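Local structure of N-acetylmuramoyl-L-alanine amidase AmiD (Escherichia coli, 3D2Y) at residues Glu252-Leu255 and Glu256-Gln260. The protein is a zinc-dependent outer-membrane lipoprotein amidase that hydrolyses the bond between N-acetylmuramoyl groups and L-amino acids in cell-wall glycopeptides. Residues are numbered along the deposited sequence; the frame is centred on the assembly and turned at random.
Sequences EALL and EKYGQ
L254 and Y258 meet one turn apart on helix 245-258, where the methyl CD2 of the leucine lies 3.8 Å from CE2 of the tyrosine ring. The backbone joins them too: Y258 N donates to L254 O at 2.9 Å, and that oxygen also sits at the edge of the ring, near its plane, 3.4 Å from Y258 CD2. This is the tight part, and L254 is buried here; A253, one residue back, is buried too, against V185 and P180. The helix then runs out. G259 is the first residue to leave helical geometry, with phi at +67°. The bond from G259 N to L255 O is bent to 136° at the hydrogen, its donor standing above the carbonyl plane.

The looser part is made by E256 and K257, both exposed, whose charged ends are tied to neighbouring residues. K257 sends its chain out fully extended, CG anti to the backbone N (chi1 -169°), which lays CG over one face of the Y258 ring, offset toward the rim. Farther out, K257 NZ makes a weak 3.3 Å bond to Y258 OH, but its stronger partner is D181; the tyrosine hydroxyl also bonds W179 N. E256 OE2 forms a salt bridge with R184 NE, and OE1 a hydrogen bond with Y188 OH.

As the last helix of the chain, this one rests L254 on F230 and F234 of helix 220-234, L255 on L206 of helix 200-210, and A253 on helix 182-189.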
ATOM      1  N   GLU A 252      -4.893 -17.161   3.597  1.00  9.92           N
ATOM      2  CA  GLU A 252      -5.140 -18.295   2.704  1.00  9.24           C
ATOM      3  C   GLU A 252      -6.036 -17.946   1.531  1.00  7.90           C
ATOM      4  O   GLU A 252      -5.758 -18.371   0.386  1.00  8.64           O
ATOM      5  CB  GLU A 252      -5.690 -19.503   3.479  1.00  8.83           C
ATOM      6  CG  GLU A 252      -4.620 -20.195   4.359  1.00  5.56           C
ATOM      7  CD  GLU A 252      -5.157 -21.357   5.206  1.00 11.02           C
ATOM      8  OE1 GLU A 252      -6.161 -21.169   5.933  1.00  4.90           O
ATOM      9  OE2 GLU A 252      -4.573 -22.470   5.123  1.00 11.72           O
ATOM     10  N   ALA A 253      -7.105 -17.188   1.814  1.00  7.50           N
ATOM     11  CA  ALA A 253      -8.025 -16.708   0.775  1.00  8.69           C
ATOM     12  C   ALA A 253      -7.395 -15.645  -0.153  1.00  3.81           C
ATOM     13  O   ALA A 253      -7.604 -15.692  -1.384  1.00  5.55           O
ATOM     14  CB  ALA A 253      -9.307 -16.198   1.375  1.00  7.11           C
ATOM     15  N   LEU A 254      -6.649 -14.687   0.402  1.00  6.10           N
ATOM     16  CA  LEU A 254      -5.792 -13.819  -0.431  1.00  7.32           C
ATOM     17  C   LEU A 254      -4.812 -14.530  -1.373  1.00  9.48           C
ATOM     18  O   LEU A 254      -4.744 -14.210  -2.572  1.00 10.37           O
ATOM     19  CB  LEU A 254      -5.010 -12.819   0.438  1.00  6.16           C
ATOM     20  CG  LEU A 254      -5.886 -11.732   1.056  1.00  9.62           C
ATOM     21  CD1 LEU A 254      -5.108 -11.116   2.202  1.00  4.53           C
ATOM     22  CD2 LEU A 254      -6.351 -10.687   0.015  1.00  8.14           C
ATOM     23  N   LEU A 255      -4.098 -15.526  -0.852  1.00  9.70           N
ATOM     24  CA  LEU A 255      -3.182 -16.291  -1.663  1.00  5.15           C
ATOM     25  C   LEU A 255      -3.877 -17.088  -2.790  1.00  9.17           C
ATOM     26  O   LEU A 255      -3.412 -17.142  -3.931  1.00 10.57           O
ATOM     27  CB  LEU A 255      -2.302 -17.194  -0.782  1.00  4.75           C
ATOM     28  CG  LEU A 255      -1.172 -16.456  -0.060  1.00  7.56           C
ATOM     29  CD1 LEU A 255      -0.635 -17.322   1.109  1.00  8.09           C
ATOM     30  CD2 LEU A 255      -0.053 -16.003  -1.032  1.00  9.72           C
ATOM     31  N   GLU A 256      -4.992 -17.697  -2.463  1.00  5.47           N
ATOM     32  CA  GLU A 256      -5.810 -18.359  -3.456  1.00  4.85           C
ATOM     33  C   GLU A 256      -6.269 -17.442  -4.611  1.00  8.34           C
ATOM     34  O   GLU A 256      -6.191 -17.793  -5.797  1.00  8.54           O
ATOM     35  CB  GLU A 256      -7.004 -18.993  -2.729  1.00  4.82           C
ATOM     36  CG  GLU A 256      -7.987 -19.633  -3.654  1.00 10.18           C
ATOM     37  CD  GLU A 256      -9.099 -20.280  -2.898  1.00  7.07           C
ATOM     38  OE1 GLU A 256      -8.986 -21.471  -2.635  1.00  6.69           O
ATOM     39  OE2 GLU A 256     -10.071 -19.580  -2.522  1.00 11.18           O
ATOM     40  N   LYS A 257      -6.753 -16.257  -4.261  1.00  5.16           N
ATOM     41  CA  LYS A 257      -7.284 -15.321  -5.245  1.00  8.65           C
ATOM     42  C   LYS A 257      -6.235 -14.538  -6.059  1.00 11.99           C
ATOM     43  O   LYS A 257      -6.412 -14.333  -7.271  1.00 16.16           O
ATOM     44  CB  LYS A 257      -8.272 -14.383  -4.551  1.00  8.94           C
ATOM     45  CG  LYS A 257      -9.119 -13.504  -5.492  1.00  6.42           C
ATOM     46  CD  LYS A 257     -10.119 -12.673  -4.697  1.00  9.65           C
ATOM     47  CE  LYS A 257     -10.848 -11.681  -5.612  1.00 11.53           C
ATOM     48  NZ  LYS A 257     -11.734 -10.711  -4.869  1.00 14.04           N
ATOM     49  N   TYR A 258      -5.140 -14.132  -5.420  1.00 10.54           N
ATOM     50  CA  TYR A 258      -4.169 -13.222  -6.053  1.00  8.87           C
ATOM     51  C   TYR A 258      -2.789 -13.836  -6.282  1.00 12.89           C
ATOM     52  O   TYR A 258      -1.937 -13.255  -6.978  1.00 12.45           O
ATOM     53  CB  TYR A 258      -4.017 -11.966  -5.208  1.00 11.26           C
ATOM     54  CG  TYR A 258      -5.301 -11.214  -5.046  1.00 12.18           C
ATOM     55  CD1 TYR A 258      -5.786 -10.400  -6.074  1.00 14.28           C
ATOM     56  CD2 TYR A 258      -6.043 -11.313  -3.861  1.00 12.28           C
ATOM     57  CE1 TYR A 258      -7.007  -9.703  -5.948  1.00 15.16           C
ATOM     58  CE2 TYR A 258      -7.231 -10.634  -3.711  1.00  7.40           C
ATOM     59  CZ  TYR A 258      -7.720  -9.831  -4.762  1.00 12.87           C
ATOM     60  OH  TYR A 258      -8.877  -9.110  -4.607  1.00 11.18           O
ATOM     61  N   GLY A 259      -2.540 -14.998  -5.665  1.00 13.22           N
ATOM     62  CA  GLY A 259      -1.260 -15.647  -5.814  1.00 11.93           C
ATOM     63  C   GLY A 259      -0.110 -14.875  -5.189  1.00  9.91           C
ATOM     64  O   GLY A 259      -0.310 -14.032  -4.286  1.00 12.45           O
ATOM     65  N   GLN A 260       1.093 -15.172  -5.686  1.00 16.87           N
ATOM     66  CA  GLN A 260       2.346 -14.716  -5.067  1.00 20.96           C
ATOM     67  C   GLN A 260       3.317 -14.042  -6.052  1.00 26.37           C
ATOM     68  O   GLN A 260       4.336 -13.475  -5.640  1.00 26.88           O
ATOM     69  CB  GLN A 260       3.030 -15.895  -4.336  1.00 20.77           C
ATOM     70  CG  GLN A 260       3.390 -17.031  -5.224  1.00 24.66           C
ATOM     71  CD  GLN A 260       3.840 -18.238  -4.438  1.00 24.02           C
ATOM     72  OE1 GLN A 260       4.870 -18.208  -3.763  1.00 25.66           O
ATOM     73  NE2 GLN A 260       3.062 -19.296  -4.503  1.00 18.94           N
TER